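Local coordinates for D-isomer specific 2-hydroxyacid dehydrogenase family protein (Aeromonas salmonicida subsp. salmonicida, PDB 3HG7), which probably acts as an NAD-dependent oxidoreductase of the D-isomer specific 2-hydroxyacid dehydrogenase family, at residues A290-F293 against V294-I298; G100-M103 against S104-V107; S12-N15 against A16-R20. The protein carries 1 engineered substitution. One frame throughout, in Å; residues are numbered along the deposited sequence.

Contact 1: residues A290-F293 against V294-I298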
# COMPACT_ATOMS: atom_id res chain seq x y z
N ALA A 290 15.49 -6.32 3.15
CA ALA A 290 16.57 -7.18 3.66
C ALA A 290 16.97 -6.78 5.06
O ALA A 290 17.31 -7.64 5.89
CB ALA A 290 17.76 -7.15 2.74
N GLN A 291 16.94 -5.48 5.34
CA GLN A 291 17.21 -4.95 6.66
C GLN A 291 16.17 -5.47 7.66
O GLN A 291 16.53 -5.85 8.76
CB GLN A 291 17.21 -3.41 6.59
CG GLN A 291 17.75 -2.70 7.83
CD GLN A 291 17.75 -1.17 7.68
OE1 GLN A 291 18.19 -0.45 8.58
NE2 GLN A 291 17.28 -0.67 6.53
N ILE A 292 14.89 -5.50 7.25
CA ILE A 292 13.81 -6.07 8.09
C ILE A 292 14.05 -7.56 8.34
O ILE A 292 13.92 -8.03 9.48
CB ILE A 292 12.42 -5.85 7.46
CG1 ILE A 292 12.04 -4.36 7.54
CG2 ILE A 292 11.34 -6.67 8.16
CD1 ILE A 292 10.79 -4.00 6.72
N PHE A 293 14.44 -8.26 7.29
CA PHE A 293 14.74 -9.69 7.39
C PHE A 293 15.88 -9.95 8.37
O PHE A 293 15.74 -10.76 9.29
CB PHE A 293 15.05 -10.31 6.03
CG PHE A 293 15.46 -11.78 6.15
CD1 PHE A 293 14.49 -12.78 6.17
CD2 PHE A 293 16.79 -12.13 6.32
CE1 PHE A 293 14.85 -14.13 6.32
CE2 PHE A 293 17.17 -13.46 6.52
CZ PHE A 293 16.20 -14.47 6.50
N VAL A 294 17.00 -9.26 8.21
CA VAL A 294 18.15 -9.52 9.08
C VAL A 294 17.88 -9.16 10.56
O VAL A 294 18.31 -9.90 11.44
CB VAL A 294 19.43 -8.83 8.52
CG1 VAL A 294 20.57 -8.82 9.55
CG2 VAL A 294 19.85 -9.51 7.23
N ARG A 295 17.15 -8.08 10.82
CA ARG A 295 16.81 -7.74 12.22
C ARG A 295 15.89 -8.81 12.81
O ARG A 295 16.08 -9.25 13.94
CB ARG A 295 16.20 -6.31 12.36
CG ARG A 295 17.18 -5.16 12.10
CD ARG A 295 16.56 -3.77 12.46
NE ARG A 295 15.12 -3.72 12.21
CZ ARG A 295 14.53 -3.01 11.25
NH1 ARG A 295 13.21 -3.05 11.10
NH2 ARG A 295 15.26 -2.25 10.43
N ASN A 296 14.90 -9.25 12.02
CA ASN A 296 14.01 -10.33 12.44
C ASN A 296 14.74 -11.66 12.59
O ASN A 296 14.42 -12.45 13.47
CB ASN A 296 12.83 -10.47 11.47
CG ASN A 296 11.57 -9.74 11.96
OD1 ASN A 296 11.44 -9.38 13.15
ND2 ASN A 296 10.62 -9.56 11.06
N TYR A 297 15.74 -11.90 11.74
CA TYR A 297 16.53 -13.13 11.83
C TYR A 297 17.26 -13.22 13.18
O TYR A 297 17.23 -14.26 13.85
CB TYR A 297 17.52 -13.24 10.66
CG TYR A 297 18.39 -14.47 10.72
CD1 TYR A 297 17.91 -15.70 10.30
CD2 TYR A 297 19.70 -14.39 11.18
CE1 TYR A 297 18.71 -16.83 10.37
CE2 TYR A 297 20.51 -15.50 11.25
CZ TYR A 297 20.01 -16.72 10.85
OH TYR A 297 20.80 -17.85 10.91
N ILE A 298 17.91 -12.13 13.57
CA ILE A 298 18.54 -12.05 14.91
C ILE A 298 17.58 -12.37 16.06
O ILE A 298 17.95 -13.11 16.98
CB ILE A 298 19.22 -10.69 15.17
CG1 ILE A 298 20.23 -10.33 14.08
CG2 ILE A 298 19.87 -10.66 16.58
CD1 ILE A 298 21.27 -11.38 13.78

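Contact 2: residues G100-M103 against S104-V107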
# COMPACT_ATOMS: atom_id res chain seq x y z
N GLY A 100 6.34 5.18 4.28
CA GLY A 100 5.95 6.60 4.45
C GLY A 100 6.43 7.55 3.34
O GLY A 100 5.62 8.18 2.64
N PRO A 101 7.75 7.71 3.20
CA PRO A 101 8.27 8.58 2.15
C PRO A 101 7.80 8.24 0.74
O PRO A 101 7.57 9.15 -0.06
CB PRO A 101 9.79 8.38 2.26
CG PRO A 101 10.03 8.05 3.66
CD PRO A 101 8.78 7.37 4.20
N LEU A 102 7.67 6.96 0.41
CA LEU A 102 7.26 6.56 -0.92
C LEU A 102 5.82 6.92 -1.15
O LEU A 102 5.47 7.39 -2.26
CB LEU A 102 7.46 5.04 -1.09
CG LEU A 102 8.93 4.69 -1.31
CD1 LEU A 102 9.03 3.13 -1.17
CD2 LEU A 102 9.45 5.12 -2.67
N MET A 103 4.99 6.76 -0.13
CA MET A 103 3.60 7.18 -0.27
C MET A 103 3.44 8.70 -0.36
O MET A 103 2.63 9.14 -1.13
CB MET A 103 2.68 6.59 0.80
CG MET A 103 2.17 5.23 0.38
SD MET A 103 1.11 5.20 -1.08
CE MET A 103 0.60 3.51 -0.79
N SER A 104 4.21 9.48 0.40
CA SER A 104 4.22 10.97 0.21
C SER A 104 4.56 11.38 -1.24
O SER A 104 3.92 12.27 -1.82
CB SER A 104 5.20 11.61 1.16
OG SER A 104 4.61 11.75 2.43
N GLU A 105 5.57 10.73 -1.82
CA GLU A 105 5.99 10.99 -3.20
C GLU A 105 4.88 10.70 -4.21
O GLU A 105 4.65 11.46 -5.13
CB GLU A 105 7.24 10.17 -3.53
CG GLU A 105 8.49 10.56 -2.71
CD GLU A 105 9.64 9.59 -2.95
OE1 GLU A 105 9.48 8.66 -3.79
OE2 GLU A 105 10.71 9.75 -2.32
N TYR A 106 4.20 9.57 -4.02
CA TYR A 106 3.14 9.15 -4.92
C TYR A 106 1.96 10.10 -4.81
O TYR A 106 1.43 10.59 -5.83
CB TYR A 106 2.67 7.73 -4.54
CG TYR A 106 1.46 7.26 -5.32
CD1 TYR A 106 1.62 6.57 -6.52
CD2 TYR A 106 0.17 7.47 -4.81
CE1 TYR A 106 0.52 6.12 -7.22
CE2 TYR A 106 -0.94 7.04 -5.50
CZ TYR A 106 -0.75 6.37 -6.70
OH TYR A 106 -1.81 5.93 -7.40
N VAL A 107 1.56 10.38 -3.57
CA VAL A 107 0.36 11.15 -3.35
C VAL A 107 0.61 12.58 -3.85
O VAL A 107 -0.19 13.10 -4.60
CB VAL A 107 -0.04 11.16 -1.85
CG1 VAL A 107 -1.07 12.28 -1.55
CG2 VAL A 107 -0.62 9.76 -1.44

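Contact 3: residues S12-N15 against A16-R20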
# COMPACT_ATOMS: atom_id res chain seq x y z
N SER A 12 11.41 -14.86 -4.55
CA SER A 12 11.03 -13.48 -4.85
C SER A 12 11.43 -13.06 -6.27
O SER A 12 12.44 -13.50 -6.80
CB SER A 12 11.71 -12.52 -3.88
OG SER A 12 11.44 -11.17 -4.24
N GLN A 13 10.66 -12.13 -6.86
CA GLN A 13 11.04 -11.59 -8.17
C GLN A 13 12.35 -10.81 -8.01
O GLN A 13 13.07 -10.64 -8.97
CB GLN A 13 9.94 -10.72 -8.76
CG GLN A 13 9.56 -9.50 -7.96
CD GLN A 13 8.43 -8.72 -8.62
OE1 GLN A 13 8.63 -7.63 -9.13
NE2 GLN A 13 7.23 -9.32 -8.66
N ASP A 14 12.66 -10.42 -6.77
CA ASP A 14 13.92 -9.75 -6.47
C ASP A 14 15.03 -10.67 -5.93
O ASP A 14 15.97 -10.19 -5.27
CB ASP A 14 13.65 -8.60 -5.48
CG ASP A 14 12.84 -7.47 -6.09
OD1 ASP A 14 13.07 -7.11 -7.28
OD2 ASP A 14 11.95 -6.94 -5.39
N ASN A 15 14.92 -11.97 -6.19
CA ASN A 15 15.90 -12.95 -5.71
C ASN A 15 17.37 -12.56 -5.89
O ASN A 15 18.18 -12.78 -4.99
CB ASN A 15 15.71 -14.29 -6.43
CG ASN A 15 14.69 -15.20 -5.75
OD1 ASN A 15 14.22 -14.91 -4.66
ND2 ASN A 15 14.35 -16.31 -6.40
N ALA A 16 17.73 -12.06 -7.07
CA ALA A 16 19.11 -11.75 -7.34
C ALA A 16 19.63 -10.69 -6.35
O ALA A 16 20.72 -10.83 -5.78
CB ALA A 16 19.31 -11.33 -8.81
N HIS A 17 18.81 -9.66 -6.13
CA HIS A 17 19.13 -8.58 -5.20
C HIS A 17 19.15 -9.14 -3.77
O HIS A 17 20.11 -8.91 -3.03
CB HIS A 17 18.09 -7.46 -5.34
CG HIS A 17 18.56 -6.11 -4.85
ND1 HIS A 17 17.94 -4.93 -5.21
CD2 HIS A 17 19.60 -5.77 -4.06
CE1 HIS A 17 18.56 -3.92 -4.63
NE2 HIS A 17 19.58 -4.40 -3.93
N TYR A 18 18.12 -9.88 -3.38
CA TYR A 18 18.12 -10.47 -2.02
C TYR A 18 19.33 -11.36 -1.74
O TYR A 18 19.91 -11.35 -0.63
CB TYR A 18 16.81 -11.23 -1.73
CG TYR A 18 15.67 -10.26 -1.49
CD1 TYR A 18 15.76 -9.31 -0.46
CD2 TYR A 18 14.52 -10.31 -2.27
CE1 TYR A 18 14.73 -8.38 -0.26
CE2 TYR A 18 13.49 -9.41 -2.06
CZ TYR A 18 13.60 -8.44 -1.05
OH TYR A 18 12.57 -7.53 -0.82
N GLU A 19 19.69 -12.19 -2.73
CA GLU A 19 20.81 -13.12 -2.55
C GLU A 19 22.12 -12.36 -2.32
O GLU A 19 22.91 -12.75 -1.44
CB GLU A 19 20.94 -14.07 -3.74
CG GLU A 19 22.08 -15.07 -3.66
CD GLU A 19 22.07 -16.05 -4.81
OE1 GLU A 19 22.12 -15.60 -5.96
OE2 GLU A 19 22.02 -17.27 -4.55
N ARG A 20 22.34 -11.32 -3.12
CA ARG A 20 23.51 -10.46 -2.97
C ARG A 20 23.53 -9.83 -1.58
O ARG A 20 24.53 -9.91 -0.89
CB ARG A 20 23.54 -9.36 -4.05
CG ARG A 20 24.57 -8.26 -3.81
CD ARG A 20 24.84 -7.44 -5.07
NE ARG A 20 23.66 -6.74 -5.54
CZ ARG A 20 23.07 -5.73 -4.91
NH1 ARG A 20 23.54 -5.30 -3.74
NH2 ARG A 20 22.01 -5.15 -5.45
O HOH W 1 15.86 -11.27 -9.43
O HOH W 2 11.01 -6.93 -2.93

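Contact 1: residues A290-F293 against V294-I298
Tyr297 N donates to Phe293 O at 2.7 Å and Val294 N to Ala290 O at 2.8 Å, the shorter pair of four consecutive i to i+4 bonds. Arg295 N to Gln291 O and Asn296 N to Ile292 O, the latter 3.0 Å, complete the set. Among the side chains, Arg295 folds back over the preceding turn. A bend at chi3 (-33°) brings one face of its guanidinium over Gln291 O and Ile292 CA, both offset toward the rim, while Gln291 OE1 lies at the edge, in plane. NH2 runs alongside CG, CD and OE1 of the extended glutamine, a van der Waals contact nearest at Gln291 CG (3.6 Å), with amide and guanidinium planes turned 68° apart. NH1 stands 4.0 Å from Ile292 CG1. All of this belongs to helix 286-301, which returns late in the chain to pack on the five-stranded parallel sheet built entirely from residues 6-93. Ile292, Phe293, Asn296 and Tyr297 face strand 70-73, where the Phe293 ring meets Trp70 almost parallel and Asn296 ND2 bonds to Gln72 OE1; Asn296 OD1 accepts from Asp307 N and Arg299 NH1. Phe293 and Tyr297 run side by side in the same direction, both with CG anti to the backbone N, and Phe293 CE2 reaches Tyr297 CB at 4.2 Å. Val294 CG2 closes the packing against Phe293 CD2 at 4.1 Å.

Contact 2: residues G100-M103 against S104-V107
Met103 and Tyr106 meet through sulfur and ring, one turn apart near the start of helix 100-115. From CB, which lies 3.3 Å from Ser104 N, the methionine chain leaves the helix and bends at chi2 (-65°), which sets the CG-SD bond along the helix. SD comes to 4.5 Å from Tyr106 CD2 and stands 5.2 Å from the ring centroid, 43° off the ring normal: a Met-aromatic contact of oblique geometry. CE then turns outward, away from the helix, leaving SD as the atom nearest the ring. The side chain passes Val229, Ser281 and Ile151, and a glycerol, probably from the crystallisation liquor, is bound about 4 Å away. Tyr106 OH bonds to Thr277 OG1, anchoring the hydroxyl end of the ring, while the sulfur lies nearer CD2.

The helix packs on helix 150-161 and strand 225-228 of the seven-stranded, Rossmann-type domain, consistent with NAD binding. Glu105 turns back along the first turn. Its CG packs 3.1 Å from Pro101 O, the same carbonyl that accepts Glu105 N, and OE1 ends 3.7 Å from Leu102 CD2. Ser104 N donates to Gly100 O at 2.9 Å, opening the regular helical bonding that Val107 N to Met103 O continues.

Chemically, the helix surface is divided: on the exposed side Glu105 meets Leu102 by van der Waals contact only, while on the buried side the Ser104 hydroxyl is satisfied by Thr158 OG1 and His154 ND1, and a polarisable sulfur meets an aromatic ring in an attraction that would be mainly dispersive.

Contact 3: residues S12-N15 against A16-R20
Ser12 OG lies at the edge of the Tyr18 ring, in its plane and 3.5 Å from CE2, while the same oxygen accepts Asp14 N at 2.9 Å. The bond from Asp14 N makes an ST turn, nested in a type I beta turn from Ser12 to Asn15 that is closed by Asn15 N to Ser12 O. Together they form the connection from strand 6-11 to helix 15-24, the first beta-alpha unit of the five-stranded parallel sheet. The Asn15 side chain folds back over the turn, and its OD1 takes Ser12 N at 2.8 Å from well above the carbonyl plane; its ND2 is bound to Asp36 OD1. Ser12 OG also bonds to Glu54 OE2, which anchors the turn to the loop after strand 50-53.

Asp14 occupies the N-cap position, yet its side chain makes no capping bond. Its backbone O starts the helical bonding, accepting Tyr18 N in a nearly straight bond (174°), with Glu19 N to Asn15 O following. Tyr18 swings back toward the turn with CG beside its own backbone N (chi1 -74°), which brings CE2 to 3.5 Å from Asp14 CB. The ring also packs on Pro286 and Val289 of helix 286-301. Asp14 OD2 bonds to Tyr283 OH, so the carboxylate links the turn to the approach of that helix. A water bridges Asp14 and Tyr18, donating to Asp14 OD2 at 2.6 Å and accepting from Tyr18 OH at 2.7 Å.

Along the chain the order is contact 3, contact 2, contact 1. Contacts 1 and 3 are neighbours in space, with centres 15 Å apart, and touch where Tyr18 CE1 comes to 4.1 Å from Ala290 N; helices 15-24 and 286-301 thus pack together beside the five-stranded parallel sheet, although they come from opposite ends of the chain. Contact 2 stands apart, its centre 24 Å from each of the others, on helix 100-115, which packs against helix 150-161 and strand 225-228 of the seven-stranded parallel sheet, in the domain that probably binds NAD. The chain therefore leaves the first domain, builds the second and returns, as in other members of this dehydrogenase family.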